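Local coordinates for putative succinylglutamate desuccinylase / aspartoacylase (Shewanella amazonensis, PDB 3FMC), which is a putative zinc-dependent hydrolase of the succinylglutamate desuccinylase/aspartoacylase family, thought to act on ester bonds, at residues P277-N289 and T356-L368. Numbering follows the deposited sequence.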
loop_
_atom_site.group_PDB
_atom_site.type_symbol
_atom_site.label_atom_id
_atom_site.label_comp_id
_atom_site.label_asym_id
_atom_site.label_seq_id
_atom_site.Cartn_x
_atom_site.Cartn_y
_atom_site.Cartn_z
ATOM N N PRO C 277 -33.516 -24.570 -15.225
ATOM C CA PRO C 277 -33.106 -23.182 -14.989
ATOM C C PRO C 277 -34.176 -22.331 -14.348
ATOM O O PRO C 277 -35.396 -22.521 -14.617
ATOM C CB PRO C 277 -32.837 -22.650 -16.405
ATOM C CG PRO C 277 -32.571 -23.826 -17.202
ATOM C CD PRO C 277 -33.501 -24.881 -16.655
ATOM N N LYS C 278 -33.721 -21.417 -13.491
ATOM C CA LYS C 278 -34.603 -20.457 -12.853
ATOM C C LYS C 278 -35.204 -19.596 -13.946
ATOM O O LYS C 278 -34.489 -19.147 -14.843
ATOM C CB LYS C 278 -33.832 -19.590 -11.897
ATOM C CG LYS C 278 -34.668 -18.561 -11.173
ATOM C CD LYS C 278 -33.780 -17.749 -10.257
ATOM C CE LYS C 278 -34.557 -16.658 -9.515
ATOM N NZ LYS C 278 -33.583 -15.710 -8.930
ATOM N N PRO C 279 -36.544 -19.403 -13.923
ATOM C CA PRO C 279 -37.086 -18.538 -14.969
ATOM C C PRO C 279 -36.747 -17.046 -14.606
ATOM O O PRO C 279 -36.859 -16.615 -13.440
ATOM C CB PRO C 279 -38.592 -18.872 -14.971
ATOM C CG PRO C 279 -38.863 -19.417 -13.645
ATOM C CD PRO C 279 -37.595 -19.911 -13.018
HETATM N N MSE C 280 -36.208 -16.339 -15.600
HETATM C CA MSE C 280 -35.780 -14.935 -15.466
HETATM C C MSE C 280 -35.368 -14.469 -16.843
HETATM O O MSE C 280 -35.056 -15.284 -17.715
HETATM C CB MSE C 280 -34.621 -14.777 -14.471
HETATM C CG MSE C 280 -33.396 -15.597 -14.812
HETATM SE SE MSE C 280 -32.059 -15.423 -13.481
HETATM C CE MSE C 280 -31.387 -13.752 -14.029
ATOM N N LYS C 281 -35.400 -13.155 -17.072
ATOM C CA LYS C 281 -34.962 -12.613 -18.376
ATOM C C LYS C 281 -33.442 -12.630 -18.341
ATOM O O LYS C 281 -32.847 -12.377 -17.286
ATOM C CB LYS C 281 -35.438 -11.180 -18.600
ATOM C CG LYS C 281 -36.923 -11.030 -18.851
ATOM C CD LYS C 281 -37.282 -11.298 -20.296
ATOM C CE LYS C 281 -38.673 -10.767 -20.591
ATOM N NZ LYS C 281 -39.640 -11.170 -19.520
ATOM N N ARG C 282 -32.860 -12.994 -19.473
ATOM C CA ARG C 282 -31.418 -13.107 -19.604
ATOM C C ARG C 282 -30.970 -12.315 -20.778
ATOM O O ARG C 282 -31.399 -12.554 -21.931
ATOM C CB ARG C 282 -30.997 -14.568 -19.735
ATOM C CG ARG C 282 -31.152 -15.329 -18.419
ATOM C CD ARG C 282 -30.823 -16.831 -18.623
ATOM N NE ARG C 282 -30.865 -17.548 -17.353
ATOM C CZ ARG C 282 -31.956 -18.163 -16.873
ATOM N NH1 ARG C 282 -33.083 -18.149 -17.559
ATOM N NH2 ARG C 282 -31.928 -18.764 -15.692
ATOM N N TYR C 283 -30.030 -11.399 -20.513
ATOM C CA TYR C 283 -29.546 -10.517 -21.551
ATOM C C TYR C 283 -28.074 -10.713 -21.810
ATOM O O TYR C 283 -27.358 -11.236 -20.960
ATOM C CB TYR C 283 -29.774 -9.060 -21.154
ATOM C CG TYR C 283 -31.234 -8.755 -20.943
ATOM C CD1 TYR C 283 -32.065 -8.409 -22.011
ATOM C CD2 TYR C 283 -31.774 -8.839 -19.700
ATOM C CE1 TYR C 283 -33.415 -8.152 -21.799
ATOM C CE2 TYR C 283 -33.098 -8.580 -19.488
ATOM C CZ TYR C 283 -33.901 -8.231 -20.532
ATOM O OH TYR C 283 -35.236 -8.041 -20.242
ATOM N N GLY C 284 -27.626 -10.285 -22.987
ATOM C CA GLY C 284 -26.216 -10.382 -23.350
ATOM C C GLY C 284 -25.753 -9.236 -24.210
ATOM O O GLY C 284 -26.545 -8.365 -24.594
ATOM N N CYS C 285 -24.440 -9.172 -24.392
ATOM C CA CYS C 285 -23.835 -8.260 -25.344
ATOM C C CYS C 285 -22.491 -8.854 -25.713
ATOM O O CYS C 285 -21.941 -9.671 -24.954
ATOM C CB CYS C 285 -23.771 -6.821 -24.852
ATOM S SG CYS C 285 -22.337 -6.326 -23.939
ATOM N N PHE C 286 -21.997 -8.537 -26.901
ATOM C CA PHE C 286 -20.698 -8.984 -27.303
ATOM C C PHE C 286 -19.678 -8.117 -26.545
ATOM O O PHE C 286 -19.908 -6.927 -26.322
ATOM C CB PHE C 286 -20.511 -8.891 -28.809
ATOM C CG PHE C 286 -21.320 -9.909 -29.532
ATOM C CD1 PHE C 286 -20.852 -11.187 -29.657
ATOM C CD2 PHE C 286 -22.591 -9.619 -29.988
ATOM C CE1 PHE C 286 -21.601 -12.156 -30.283
ATOM C CE2 PHE C 286 -23.334 -10.590 -30.621
ATOM C CZ PHE C 286 -22.826 -11.860 -30.762
ATOM N N LEU C 287 -18.548 -8.720 -26.215
ATOM C CA LEU C 287 -17.538 -8.096 -25.363
ATOM C C LEU C 287 -17.092 -6.726 -25.840
ATOM O O LEU C 287 -16.850 -5.834 -25.008
ATOM C CB LEU C 287 -16.339 -9.007 -25.230
ATOM C CG LEU C 287 -15.200 -8.531 -24.325
ATOM C CD1 LEU C 287 -15.649 -8.431 -22.854
ATOM C CD2 LEU C 287 -13.988 -9.470 -24.537
ATOM N N LYS C 288 -16.990 -6.555 -27.151
ATOM C CA LYS C 288 -16.575 -5.255 -27.737
ATOM C C LYS C 288 -17.521 -4.099 -27.360
ATOM O O LYS C 288 -17.138 -2.920 -27.399
ATOM C CB LYS C 288 -16.443 -5.349 -29.261
ATOM C CG LYS C 288 -17.776 -5.435 -29.983
ATOM C CD LYS C 288 -17.647 -5.524 -31.502
ATOM C CE LYS C 288 -19.074 -5.667 -32.099
ATOM N NZ LYS C 288 -19.130 -5.989 -33.561
ATOM N N ASN C 289 -18.763 -4.429 -26.996
ATOM C CA ASN C 289 -19.744 -3.424 -26.598
ATOM C C ASN C 289 -19.835 -3.149 -25.080
ATOM O O ASN C 289 -20.697 -2.412 -24.614
ATOM C CB ASN C 289 -21.091 -3.823 -27.197
ATOM C CG ASN C 289 -21.085 -3.741 -28.699
ATOM O OD1 ASN C 289 -20.424 -2.866 -29.257
ATOM N ND2 ASN C 289 -21.788 -4.653 -29.368
ATOM N N THR C 356 -10.244 8.029 -13.186
ATOM C CA THR C 356 -10.570 6.844 -12.417
ATOM C C THR C 356 -11.756 6.160 -13.088
ATOM O O THR C 356 -12.676 6.839 -13.561
ATOM C CB THR C 356 -10.869 7.141 -10.942
ATOM O OG1 THR C 356 -9.783 7.873 -10.386
ATOM C CG2 THR C 356 -11.049 5.790 -10.185
ATOM N N GLU C 357 -11.718 4.831 -13.194
ATOM C CA GLU C 357 -12.808 4.124 -13.875
ATOM C C GLU C 357 -14.037 4.130 -12.968
ATOM O O GLU C 357 -14.058 3.503 -11.909
ATOM C CB GLU C 357 -12.399 2.722 -14.228
ATOM C CG GLU C 357 -13.459 1.925 -15.029
ATOM C CD GLU C 357 -13.136 0.444 -15.065
ATOM O OE1 GLU C 357 -12.204 0.002 -15.781
ATOM O OE2 GLU C 357 -13.839 -0.285 -14.368
ATOM N N LEU C 358 -15.056 4.850 -13.396
ATOM C CA LEU C 358 -16.290 4.989 -12.615
ATOM C C LEU C 358 -17.248 3.811 -12.787
ATOM O O LEU C 358 -17.738 3.292 -11.796
ATOM C CB LEU C 358 -17.023 6.303 -12.927
ATOM C CG LEU C 358 -16.551 7.570 -12.242
ATOM C CD1 LEU C 358 -17.239 8.784 -12.916
ATOM C CD2 LEU C 358 -16.834 7.525 -10.714
ATOM N N TYR C 359 -17.511 3.404 -14.015
ATOM C CA TYR C 359 -18.404 2.289 -14.289
ATOM C C TYR C 359 -17.948 1.477 -15.469
ATOM O O TYR C 359 -17.181 1.964 -16.277
ATOM C CB TYR C 359 -19.811 2.814 -14.695
ATOM C CG TYR C 359 -20.792 3.258 -13.600
ATOM C CD1 TYR C 359 -20.702 4.510 -13.011
ATOM C CD2 TYR C 359 -21.870 2.454 -13.233
ATOM C CE1 TYR C 359 -21.585 4.940 -12.050
ATOM C CE2 TYR C 359 -22.787 2.876 -12.307
ATOM C CZ TYR C 359 -22.659 4.121 -11.715
ATOM O OH TYR C 359 -23.548 4.554 -10.767
ATOM N N LYS C 360 -18.377 0.211 -15.506
ATOM C CA LYS C 360 -18.369 -0.598 -16.727
ATOM C C LYS C 360 -19.861 -0.806 -17.103
ATOM O O LYS C 360 -20.706 -1.112 -16.242
ATOM C CB LYS C 360 -17.604 -1.886 -16.602
ATOM C CG LYS C 360 -16.095 -1.666 -16.490
ATOM C CD LYS C 360 -15.419 -3.020 -16.528
ATOM C CE LYS C 360 -14.005 -2.922 -16.305
ATOM N NZ LYS C 360 -13.471 -4.282 -16.583
ATOM N N VAL C 361 -20.147 -0.577 -18.382
ATOM C CA VAL C 361 -21.495 -0.560 -18.913
ATOM C C VAL C 361 -21.657 -1.423 -20.149
ATOM O O VAL C 361 -20.898 -1.298 -21.102
ATOM C CB VAL C 361 -21.869 0.918 -19.288
ATOM C CG1 VAL C 361 -23.312 1.009 -19.819
ATOM C CG2 VAL C 361 -21.659 1.820 -18.087
HETATM N N MSE C 362 -22.630 -2.358 -20.137
HETATM C CA MSE C 362 -22.923 -3.114 -21.353
HETATM C C MSE C 362 -23.808 -2.243 -22.228
HETATM O O MSE C 362 -24.781 -1.649 -21.734
HETATM C CB MSE C 362 -23.688 -4.417 -21.041
HETATM C CG MSE C 362 -22.872 -5.346 -20.243
HETATM SE SE MSE C 362 -23.798 -7.075 -20.036
HETATM C CE MSE C 362 -22.533 -7.955 -18.859
ATOM N N THR C 363 -23.424 -2.110 -23.480
ATOM C CA THR C 363 -24.180 -1.372 -24.456
ATOM C C THR C 363 -24.597 -2.370 -25.566
ATOM O O THR C 363 -24.062 -3.508 -25.676
ATOM C CB THR C 363 -23.352 -0.220 -25.077
ATOM O OG1 THR C 363 -22.281 -0.756 -25.866
ATOM C CG2 THR C 363 -22.819 0.696 -23.968
ATOM N N LYS C 364 -25.553 -1.937 -26.395
ATOM C CA LYS C 364 -26.039 -2.786 -27.522
ATOM C C LYS C 364 -26.463 -4.172 -26.969
ATOM O O LYS C 364 -26.181 -5.235 -27.539
ATOM C CB LYS C 364 -25.002 -2.869 -28.618
ATOM C CG LYS C 364 -24.676 -1.455 -29.197
ATOM C CD LYS C 364 -23.458 -1.534 -30.085
ATOM C CE LYS C 364 -23.211 -0.244 -30.876
ATOM N NZ LYS C 364 -23.546 0.914 -30.040
ATOM N N VAL C 365 -27.206 -4.102 -25.886
ATOM C CA VAL C 365 -27.682 -5.275 -25.168
ATOM C C VAL C 365 -28.901 -5.890 -25.841
ATOM O O VAL C 365 -29.764 -5.177 -26.369
ATOM C CB VAL C 365 -27.996 -4.894 -23.711
ATOM C CG1 VAL C 365 -28.672 -6.048 -22.977
ATOM C CG2 VAL C 365 -26.686 -4.427 -22.986
ATOM N N PHE C 366 -28.976 -7.217 -25.837
ATOM C CA PHE C 366 -30.137 -7.889 -26.382
ATOM C C PHE C 366 -30.527 -9.058 -25.527
ATOM O O PHE C 366 -29.724 -9.568 -24.750
ATOM C CB PHE C 366 -29.826 -8.351 -27.783
ATOM C CG PHE C 366 -28.648 -9.214 -27.868
ATOM C CD1 PHE C 366 -28.778 -10.612 -27.847
ATOM C CD2 PHE C 366 -27.368 -8.664 -28.067
ATOM C CE1 PHE C 366 -27.635 -11.425 -27.988
ATOM C CE2 PHE C 366 -26.218 -9.490 -28.187
ATOM C CZ PHE C 366 -26.375 -10.870 -28.154
ATOM N N GLU C 367 -31.781 -9.481 -25.640
ATOM C CA GLU C 367 -32.240 -10.637 -24.872
ATOM C C GLU C 367 -31.643 -11.908 -25.494
ATOM O O GLU C 367 -31.599 -12.083 -26.726
ATOM C CB GLU C 367 -33.770 -10.693 -24.794
ATOM C CG GLU C 367 -34.256 -11.885 -24.011
ATOM C CD GLU C 367 -35.738 -11.795 -23.685
ATOM O OE1 GLU C 367 -36.438 -10.956 -24.310
ATOM O OE2 GLU C 367 -36.175 -12.531 -22.781
ATOM N N LEU C 368 -31.114 -12.777 -24.648
ATOM C CA LEU C 368 -30.478 -13.992 -25.165
ATOM C C LEU C 368 -31.568 -14.989 -25.510
ATOM O O LEU C 368 -32.584 -15.023 -24.837
ATOM C CB LEU C 368 -29.499 -14.604 -24.154
ATOM C CG LEU C 368 -28.183 -13.830 -23.919
ATOM C CD1 LEU C 368 -27.432 -14.550 -22.811
ATOM C CD2 LEU C 368 -27.336 -13.667 -25.173
ATOM O OXT LEU C 368 -31.422 -15.767 -26.437
HETATM O O HOH W 1 -34.097 -14.364 -21.965
HETATM O O HOH W 2 -23.840 -6.602 -28.277
#
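C285 and M362 meet at the buried centre, where SG of C285 lies 3.7 Å from CB of M362. The thiol sits between the backbone N and the carbonyl carbon (chi1 89°), which brings it against the root of the selenomethionine side chain. L200 of strand 198-202 touches both residues. V365 spans the next step: CG2 faces C285 CB at 4.2 Å, and CG1 packs on Y283 CB at 3.7 Å. The F366 ring covers the backbone at G284, with G284 O over one face. CZ of F366 meets CE2 of F286 (3.9 Å), the rings oblique with planes 35° apart. L368 lays its isobutyl group over the Y283-G284 peptide.

G284 and F366 exchange two hydrogen bonds, and L368 N adds a nearly straight one to R282 O (2.7 Å, 170° at the hydrogen). The chain's last strand, 366-367, thus closes back antiparallel on strand 283-286, whose other edge pairs in parallel with strand 198-202 of the catalytic domain.

At N289 the chain is held differently. T363 OG1 donates to a lone pair of N289 O at 2.6 Å, and T363 N reaches the same oxygen from outside the carbonyl plane. The N289 amide crosses the K364 chain at about a right angle, with OD1 3.4 Å from CD. A water accepts from N289 ND2 and F286 N and donates to K364 O. With an alanine here, the water would probably lose its ND2 donor, and the K364 methylenes the amide they pack on.

The exposed K364 and E367 carry charge at the outer side. K364 NZ forms a salt bridge with E339, and the terminal carboxylate of L368 forms one with R188. A second water accepts from R282 N and probably donates to E367 OE2. Main-chain hydrogen bonds, apolar packing and two salt bridges together hold the chain end.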